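Local structure of microbial serine proteinases; subtilisin (Bacillus subtilis, 2GKO) at residues T20-G25 / V92-D97; G110-I115 / S146-A151; N184-A189 / D223-A228. The protein probably hydrolyses peptide bonds as a cold-adapted, calcium-loaded serine protease of the subtilase family. All coordinates share one frame; numbering follows the deposited sequence.

Interaction 1: T20-G25 / V92-D97. With CA (calcium ion), chain B.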
loop_
_atom_site.group_PDB
_atom_site.type_symbol
_atom_site.label_atom_id
_atom_site.label_comp_id
_atom_site.label_asym_id
_atom_site.label_seq_id
_atom_site.Cartn_x
_atom_site.Cartn_y
_atom_site.Cartn_z
ATOM N N THR A 20 8.517 0.613 -19.937
ATOM C CA THR A 20 7.264 0.589 -20.695
ATOM C C THR A 20 6.241 -0.401 -20.148
ATOM O O THR A 20 5.082 -0.339 -20.530
ATOM C CB THR A 20 7.543 0.237 -22.166
ATOM O OG1 THR A 20 8.374 -0.930 -22.222
ATOM C CG2 THR A 20 8.378 1.322 -22.808
ATOM N N SER A 21 6.687 -1.319 -19.299
ATOM C CA SER A 21 5.785 -2.278 -18.659
ATOM C C SER A 21 6.431 -2.859 -17.413
ATOM O O SER A 21 7.643 -2.747 -17.199
ATOM C CB SER A 21 5.389 -3.406 -19.628
ATOM O OG SER A 21 6.489 -4.255 -19.900
ATOM N N THR A 22 5.605 -3.488 -16.577
ATOM C CA THR A 22 6.076 -4.075 -15.341
ATOM C C THR A 22 5.870 -5.583 -15.371
ATOM O O THR A 22 5.343 -6.140 -16.344
ATOM C CB THR A 22 5.328 -3.458 -14.129
ATOM O OG1 THR A 22 3.916 -3.563 -14.353
ATOM C CG2 THR A 22 5.608 -1.945 -14.030
ATOM N N SER A 23 6.286 -6.228 -14.286
ATOM C CA SER A 23 6.215 -7.671 -14.166
ATOM C C SER A 23 6.217 -8.122 -12.717
ATOM O O SER A 23 6.604 -7.375 -11.805
ATOM C CB SER A 23 7.416 -8.317 -14.887
ATOM O OG SER A 23 8.630 -8.022 -14.214
ATOM N N GLY A 24 5.799 -9.369 -12.510
ATOM C CA GLY A 24 6.021 -10.036 -11.247
ATOM C C GLY A 24 4.823 -10.017 -10.302
ATOM O O GLY A 24 3.813 -9.377 -10.571
ATOM N N GLY A 25 4.957 -10.749 -9.208
ATOM C CA GLY A 25 3.913 -10.869 -8.203
ATOM C C GLY A 25 3.088 -12.135 -8.294
ATOM O O GLY A 25 2.141 -12.302 -7.531
ATOM N N VAL A 92 2.801 -2.018 -9.933
ATOM C CA VAL A 92 4.097 -2.534 -9.539
ATOM C C VAL A 92 4.195 -4.059 -9.740
ATOM O O VAL A 92 5.238 -4.574 -10.177
ATOM C CB VAL A 92 4.447 -2.156 -8.057
ATOM C CG1 VAL A 92 5.743 -2.789 -7.638
ATOM C CG2 VAL A 92 4.528 -0.646 -7.878
ATOM N N ALA A 93 3.119 -4.779 -9.416
ATOM C CA ALA A 93 3.107 -6.260 -9.447
ATOM C C ALA A 93 1.921 -6.722 -10.297
ATOM O O ALA A 93 0.909 -7.199 -9.760
ATOM C CB ALA A 93 2.998 -6.811 -8.051
ATOM N N PRO A 94 2.024 -6.616 -11.617
ATOM C CA PRO A 94 0.878 -6.871 -12.500
ATOM C C PRO A 94 0.438 -8.334 -12.593
ATOM O O PRO A 94 -0.584 -8.593 -13.226
ATOM C CB PRO A 94 1.389 -6.388 -13.856
ATOM C CG PRO A 94 2.862 -6.679 -13.788
ATOM C CD PRO A 94 3.223 -6.221 -12.386
ATOM N N GLU A 95 1.210 -9.248 -12.030
ATOM C CA GLU A 95 0.819 -10.663 -11.980
ATOM C C GLU A 95 0.227 -11.079 -10.636
ATOM O O GLU A 95 -0.180 -12.218 -10.471
ATOM C CB GLU A 95 2.010 -11.542 -12.246
ATOM C CG GLU A 95 2.593 -11.315 -13.637
ATOM C CD GLU A 95 3.881 -12.078 -13.843
ATOM O OE1 GLU A 95 3.912 -13.284 -13.575
ATOM O OE2 GLU A 95 4.873 -11.457 -14.280
ATOM N N ALA A 96 0.183 -10.155 -9.681
ATOM C CA ALA A 96 -0.470 -10.452 -8.403
ATOM C C ALA A 96 -1.989 -10.661 -8.538
ATOM O O ALA A 96 -2.623 -10.267 -9.524
ATOM C CB ALA A 96 -0.155 -9.365 -7.383
ATOM N N ASP A 97 -2.566 -11.309 -7.528
ATOM C CA ASP A 97 -3.992 -11.569 -7.492
ATOM C C ASP A 97 -4.628 -10.506 -6.613
ATOM O O ASP A 97 -4.181 -10.298 -5.492
ATOM C CB ASP A 97 -4.266 -12.920 -6.857
ATOM C CG ASP A 97 -3.628 -14.087 -7.577
ATOM O OD1 ASP A 97 -3.233 -13.956 -8.760
ATOM O OD2 ASP A 97 -3.521 -15.202 -7.018
HETATM CA CA CA B . -4.504 -16.166 -5.351
HETATM O O HOH W 1 -4.884 -18.107 -6.513
HETATM O O HOH W 2 -5.364 -17.349 -3.545
HETATM O O HOH W 3 -2.604 -17.074 -4.830
#

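Interaction 2: G110-I115 / S146-A151. With CA (calcium ion), chain E.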
loop_
_atom_site.group_PDB
_atom_site.type_symbol
_atom_site.label_atom_id
_atom_site.label_comp_id
_atom_site.label_asym_id
_atom_site.label_seq_id
_atom_site.Cartn_x
_atom_site.Cartn_y
_atom_site.Cartn_z
ATOM N N GLY A 110 -15.761 4.698 6.651
ATOM C CA GLY A 110 -15.362 3.444 7.290
ATOM C C GLY A 110 -15.458 3.172 8.779
ATOM O O GLY A 110 -14.741 3.777 9.597
ATOM N N TYR A 111 -16.296 2.191 9.116
ATOM C CA TYR A 111 -16.467 1.720 10.474
ATOM C C TYR A 111 -15.348 0.742 10.848
ATOM O O TYR A 111 -14.956 -0.138 10.072
ATOM C CB TYR A 111 -17.843 1.065 10.648
ATOM C CG TYR A 111 -18.974 2.035 10.387
ATOM C CD1 TYR A 111 -19.757 1.927 9.242
ATOM C CD2 TYR A 111 -19.229 3.089 11.257
ATOM C CE1 TYR A 111 -20.783 2.827 8.977
ATOM C CE2 TYR A 111 -20.259 4.004 11.000
ATOM C CZ TYR A 111 -21.031 3.865 9.857
ATOM O OH TYR A 111 -22.053 4.746 9.584
ATOM N N ALA A 112 -14.833 0.916 12.054
ATOM C CA ALA A 112 -13.747 0.088 12.554
ATOM C C ALA A 112 -14.093 -1.391 12.535
ATOM O O ALA A 112 -13.225 -2.219 12.252
ATOM C CB ALA A 112 -13.342 0.521 13.958
ATOM N N ASP A 113 -15.345 -1.740 12.816
ATOM C CA ASP A 113 -15.671 -3.157 12.887
ATOM C C ASP A 113 -15.650 -3.811 11.501
ATOM O O ASP A 113 -15.292 -4.975 11.395
ATOM C CB ASP A 113 -16.942 -3.507 13.682
ATOM C CG ASP A 113 -18.106 -2.618 13.390
ATOM O OD1 ASP A 113 -18.229 -2.076 12.267
ATOM O OD2 ASP A 113 -18.987 -2.404 14.263
ATOM N N ASP A 114 -16.030 -3.066 10.467
ATOM C CA ASP A 114 -15.957 -3.580 9.100
ATOM C C ASP A 114 -14.529 -3.820 8.660
ATOM O O ASP A 114 -14.230 -4.850 8.057
ATOM C CB ASP A 114 -16.585 -2.596 8.110
ATOM C CG ASP A 114 -18.069 -2.435 8.293
ATOM O OD1 ASP A 114 -18.699 -3.247 9.017
ATOM O OD2 ASP A 114 -18.691 -1.526 7.702
ATOM N N ILE A 115 -13.657 -2.854 8.943
ATOM C CA ILE A 115 -12.239 -2.952 8.628
ATOM C C ILE A 115 -11.608 -4.128 9.380
ATOM O O ILE A 115 -10.843 -4.922 8.827
ATOM C CB ILE A 115 -11.499 -1.623 8.982
ATOM C CG1 ILE A 115 -12.017 -0.463 8.106
ATOM C CG2 ILE A 115 -9.998 -1.771 8.824
ATOM C CD1 ILE A 115 -11.762 0.910 8.679
ATOM N N SER A 146 -8.953 -0.342 18.911
ATOM C CA SER A 146 -8.524 -1.670 19.350
ATOM C C SER A 146 -9.072 -2.774 18.431
ATOM O O SER A 146 -8.413 -3.789 18.265
ATOM C CB SER A 146 -8.928 -1.940 20.812
ATOM O OG SER A 146 -10.315 -1.826 20.949
ATOM N N LEU A 147 -10.246 -2.587 17.831
ATOM C CA LEU A 147 -10.781 -3.584 16.897
ATOM C C LEU A 147 -9.803 -3.764 15.733
ATOM O O LEU A 147 -9.462 -4.883 15.369
ATOM C CB LEU A 147 -12.158 -3.158 16.374
ATOM C CG LEU A 147 -13.312 -3.210 17.368
ATOM C CD1 LEU A 147 -14.551 -2.569 16.778
ATOM C CD2 LEU A 147 -13.588 -4.667 17.757
ATOM N N ILE A 148 -9.341 -2.644 15.176
ATOM C CA ILE A 148 -8.451 -2.704 14.024
ATOM C C ILE A 148 -7.071 -3.211 14.446
ATOM O O ILE A 148 -6.464 -4.079 13.812
ATOM C CB ILE A 148 -8.363 -1.336 13.340
ATOM C CG1 ILE A 148 -9.693 -1.022 12.647
ATOM C CG2 ILE A 148 -7.200 -1.319 12.335
ATOM C CD1 ILE A 148 -9.837 0.405 12.204
ATOM N N THR A 149 -6.546 -2.663 15.532
ATOM C CA THR A 149 -5.264 -3.127 16.069
ATOM C C THR A 149 -5.213 -4.638 16.310
ATOM O O THR A 149 -4.281 -5.327 15.879
ATOM C CB THR A 149 -4.972 -2.398 17.378
ATOM O OG1 THR A 149 -4.679 -1.022 17.114
ATOM C CG2 THR A 149 -3.721 -2.942 18.030
ATOM N N ASN A 150 -6.232 -5.158 16.990
ATOM C CA ASN A 150 -6.270 -6.583 17.316
ATOM C C ASN A 150 -6.384 -7.452 16.071
ATOM O O ASN A 150 -5.784 -8.529 16.001
ATOM C CB ASN A 150 -7.396 -6.886 18.285
ATOM C CG ASN A 150 -7.136 -6.312 19.677
ATOM O OD1 ASN A 150 -6.027 -5.859 19.969
ATOM N ND2 ASN A 150 -8.168 -6.310 20.524
ATOM N N ALA A 151 -7.128 -6.953 15.083
ATOM C CA ALA A 151 -7.279 -7.634 13.802
ATOM C C ALA A 151 -5.948 -7.670 13.065
ATOM O O ALA A 151 -5.560 -8.707 12.542
ATOM C CB ALA A 151 -8.353 -6.959 12.973
HETATM CA CA CA E . -21.005 -3.615 9.731
HETATM O O HOH W 4 -20.366 -1.722 11.110
HETATM O O HOH W 5 -20.846 -4.934 7.850
HETATM O O HOH W 6 -23.472 -2.936 10.153
#

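Interaction 3: N184-A189 / D223-A228. With NA (sodium ion), chain F; CA (calcium ion), chain C.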
loop_
_atom_site.group_PDB
_atom_site.type_symbol
_atom_site.label_atom_id
_atom_site.label_comp_id
_atom_site.label_asym_id
_atom_site.label_seq_id
_atom_site.Cartn_x
_atom_site.Cartn_y
_atom_site.Cartn_z
ATOM N N ASN A 184 2.944 -3.954 13.963
ATOM C CA ASN A 184 2.759 -5.000 12.952
ATOM C C ASN A 184 2.187 -4.498 11.631
ATOM O O ASN A 184 1.736 -5.299 10.823
ATOM C CB ASN A 184 1.910 -6.142 13.523
ATOM C CG ASN A 184 2.663 -6.939 14.585
ATOM O OD1 ASN A 184 3.884 -7.053 14.526
ATOM N ND2 ASN A 184 1.932 -7.475 15.564
ATOM N N ALA A 185 2.258 -3.183 11.405
ATOM C CA ALA A 185 1.925 -2.590 10.098
ATOM C C ALA A 185 3.110 -1.811 9.551
ATOM O O ALA A 185 3.795 -1.145 10.289
ATOM C CB ALA A 185 0.715 -1.689 10.218
ATOM N N VAL A 186 3.361 -1.911 8.250
ATOM C CA VAL A 186 4.401 -1.145 7.596
ATOM C C VAL A 186 3.824 0.204 7.192
ATOM O O VAL A 186 3.018 0.283 6.256
ATOM C CB VAL A 186 4.928 -1.894 6.350
ATOM C CG1 VAL A 186 5.909 -1.050 5.562
ATOM C CG2 VAL A 186 5.539 -3.209 6.730
ATOM N N ALA A 187 4.236 1.264 7.882
ATOM C CA ALA A 187 3.765 2.604 7.571
ATOM C C ALA A 187 4.588 3.170 6.438
ATOM O O ALA A 187 5.804 3.277 6.547
ATOM C CB ALA A 187 3.862 3.517 8.774
ATOM N N VAL A 188 3.914 3.587 5.370
ATOM C CA VAL A 188 4.546 4.093 4.180
ATOM C C VAL A 188 4.338 5.609 4.010
ATOM O O VAL A 188 3.194 6.113 3.943
ATOM C CB VAL A 188 4.007 3.366 2.938
ATOM C CG1 VAL A 188 4.786 3.829 1.672
ATOM C CG2 VAL A 188 4.117 1.875 3.115
ATOM N N ALA A 189 5.448 6.340 3.960
ATOM C CA ALA A 189 5.455 7.781 3.675
ATOM C C ALA A 189 5.378 8.043 2.186
ATOM O O ALA A 189 5.761 7.187 1.370
ATOM C CB ALA A 189 6.712 8.427 4.226
ATOM N N ASP A 223 6.645 4.517 14.402
ATOM C CA ASP A 223 7.682 4.751 13.398
ATOM C C ASP A 223 7.168 4.623 11.975
ATOM O O ASP A 223 6.446 3.674 11.651
ATOM C CB ASP A 223 8.805 3.721 13.530
ATOM C CG ASP A 223 9.620 3.905 14.767
ATOM O OD1 ASP A 223 10.372 2.954 15.103
ATOM O OD2 ASP A 223 9.568 4.952 15.452
ATOM N N VAL A 224 7.540 5.585 11.138
ATOM C CA VAL A 224 7.469 5.454 9.691
ATOM C C VAL A 224 8.530 4.424 9.277
ATOM O O VAL A 224 9.594 4.375 9.859
ATOM C CB VAL A 224 7.715 6.804 8.975
ATOM C CG1 VAL A 224 7.848 6.618 7.478
ATOM C CG2 VAL A 224 6.579 7.828 9.317
ATOM N N GLU A 225 8.224 3.607 8.275
ATOM C CA GLU A 225 9.049 2.444 7.955
ATOM C C GLU A 225 9.768 2.622 6.630
ATOM O O GLU A 225 10.977 2.507 6.570
ATOM C CB GLU A 225 8.186 1.182 7.963
ATOM C CG GLU A 225 8.946 -0.135 7.878
ATOM C CD GLU A 225 8.247 -1.267 8.593
ATOM O OE1 GLU A 225 7.363 -1.031 9.424
ATOM O OE2 GLU A 225 8.593 -2.447 8.344
ATOM N N ILE A 226 9.029 2.895 5.565
ATOM C CA ILE A 226 9.613 3.075 4.262
ATOM C C ILE A 226 8.846 4.171 3.521
ATOM O O ILE A 226 7.775 4.586 3.981
ATOM C CB ILE A 226 9.605 1.734 3.444
ATOM C CG1 ILE A 226 8.169 1.275 3.145
ATOM C CG2 ILE A 226 10.376 0.621 4.158
ATOM C CD1 ILE A 226 8.121 0.014 2.338
ATOM N N SER A 227 9.405 4.632 2.408
ATOM C CA SER A 227 8.820 5.661 1.584
ATOM C C SER A 227 8.553 5.154 0.163
ATOM O O SER A 227 9.266 4.301 -0.363
ATOM C CB SER A 227 9.757 6.875 1.544
ATOM O OG SER A 227 9.993 7.387 2.846
ATOM N N ALA A 228 7.506 5.663 -0.455
ATOM C CA ALA A 228 7.204 5.325 -1.839
ATOM C C ALA A 228 6.470 6.469 -2.494
ATOM O O ALA A 228 5.992 7.354 -1.814
ATOM C CB ALA A 228 6.372 4.051 -1.915
HETATM NA NA NA F . 3.948 0.596 11.775
HETATM CA CA CA C . 12.624 2.977 15.723
HETATM O O HOH W 7 5.797 1.134 10.395
HETATM O O HOH W 8 5.157 1.824 13.394
HETATM O O HOH W 9 12.815 3.766 13.449
#

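Interaction 1: T20-G25 / V92-D97
Glu95 grips the backbone of Gly24 at both its N and its O. Its own backbone N donates to Gly24 O over 3.0 Å, and its carboxylate accepts a hydrogen bond from Gly24 N, with OE2 2.9 Å from that nitrogen. The side chain can reach back because CG lies anti to the carbonyl carbon (chi1 -62°) and the chain stays extended beyond it, so CB, CG and CD run alongside the glycine; CB comes to 3.3 Å from Gly24 O. Gly24 N meets OE2 from above the carboxylate, 55° out of its plane. Next to this clamp, the Pro94 ring lies across the side chain of Thr22. Thr22 OG1 sits 3.3 Å from Pro94 CG, touching carbon while its hydrogen bond goes to Gly91 O. The same CG also packs on Ser23 N, which is bonded to the hydroxyl of Tyr14. Pro94 has no N-H to give Gly24 O, and that carbonyl is served by the next residue instead. Both glycines adopt positive phi, where a beta carbon would press on the preceding carbonyl O, and at Gly25 also on Ala93 CB. Gly25 CA passes 4.2 Å from Ala93 CB before Gly25 O receives a CA-H...O contact from Ala96 CA at 3.3 Å. Across the contact, residues 93-96 form a type I beta turn, closed by Ala96 N to Ala93 O. Beyond the turn, Asp97 OD2 binds a calcium ion together with Asn29, Glu49 and three waters. Thr22 and Val92 rest on helix 8-14, while Val92 and Ala93 are backbone-bonded to Ser78 and Ala79 of helix 71-80. Lys261 of helix 248-265 reaches Ser23 O, and Asp97 opens strand 97-102, its backbone bonded to Ile28 and Ile30 at the start of parallel strand 29-34.

Interaction 2: G110-I115 / S146-A151
Ala112 and Ile115 meet Ile148 where the first turns of two neighbouring crossover helices, 112-129 and 146-157, pack side by side on the alpha/beta subtilisin fold. Each helix connects parallel strands of the central sheet: the first leads from 97-102 to 133-137, the second from 133-137 to 161-165. Ile148 carries the contact. Its CG1 is anti to the carbonyl carbon (chi1 -70°) and the chain continues extended, which sends CD1 against the other helix, 3.9 Å from Ala112 CB. Further back on the same branch, CG1 lies 3.8 Å from Ala112 O and 3.9 Å from Ile115 CG2, so it fits against two residues one turn apart. The two isoleucine side chains pass each other at a slant rather than lying parallel. Leu147 adds a more exposed touch with the end of one branch: its CD1 is 4.0 Å from Asp113 CB and somewhat farther from Ala112 CB. The rest of Asp113 leads away from helix 146-157. At the N-terminal end of helix 112-129 Tyr111 is the N-cap residue, and its carbonyl O accepts Ile115 N. Asp114 OD1 binds a calcium ion at 2.4 Å, and Asp113 OD1 accepts a hydrogen bond from water 4, one of three waters on that metal. Chemistry thus divides by side: between the helices the contact is van der Waals packing, mostly of methyl and methylene groups, with one backbone carbonyl resting on a methylene, whereas the two carboxylates serve the ion and its water, a placement at a helix N-terminus that would probably also suit the helix dipole.

Interaction 3: N184-A189 / D223-A228
Val188 and Ala189 pair in parallel with Ile226 and Ser227 on neighbouring strands, and here the contact is tight. Ala189 N donates to Ile226 O at 2.9 Å, and Ala189 O accepts Ala228 N at 2.9 Å. On one face, Val188 CG1 lies 3.9 Å from Ala228 CB; with Ile226 CG1 between the backbone N and the carbonyl carbon (chi1 65°), that branch meets both Val188 CG2 and Val186 CG1. Ala189 CB turns to the other face, towards Val224 CG1 and Ser227 OG; that hydroxyl is bonded to Ser301 O.

Towards Asp223 the regular ladder gives way. Ala187 O takes Glu225 N at 3.0 Å and, more weakly, Ile226 N as well, so two successive N-H groups share one acceptor. Beyond this point water fills in between the chains, although the surroundings remain buried. Water 7 accepts from Ala187 N and donates to Asp223 O and to Glu225 OE1. A sodium ion is coordinated by this water, by water 8 and by Ala185 O, with Gly180 and Leu182 completing the protein ligands. Glu225 crosses Val186 at about a right angle, its OE2 3.5 Å from Val186 CG2; that carboxylate forms a salt bridge with Arg275 and a bond to Gln279, which would offset its buried charge. Asp223 OD1 leads away from strand 186-189 and binds a second metal, a calcium ion.

Strand 186-192 continues the parallel sheet, bonding on to strand 161-165 through Val186 and Val188. Helix 248-265 covers the Val188 and Ile226 face, with Ala255 touching both, and helix 271-283 supplies Arg275 and Gln279, which hold Glu225 OE2.

The three contacts do not touch. Interactions 1 and 2 are farthest apart, with centres about 30 Å from each other on opposite sides of the chain's centre and nearest atoms about 17 Å apart; the nearest atoms of interaction 3 are about 8 Å from interaction 1 and 7 Å from interaction 2. The bound phenylmethanesulfonic acid, whose pocket includes His71 and Ser249, lies about 11 Å from the side chain of Ile115 in interaction 2 and about 10 Å from that of Val188 in interaction 3. Helix 248-265, which carries Ser249, connects the other pair: Lys261 reaches interaction 1, Ala255 packs on interaction 3. Each contact has at least one metal ion beside it; interaction 3 has two.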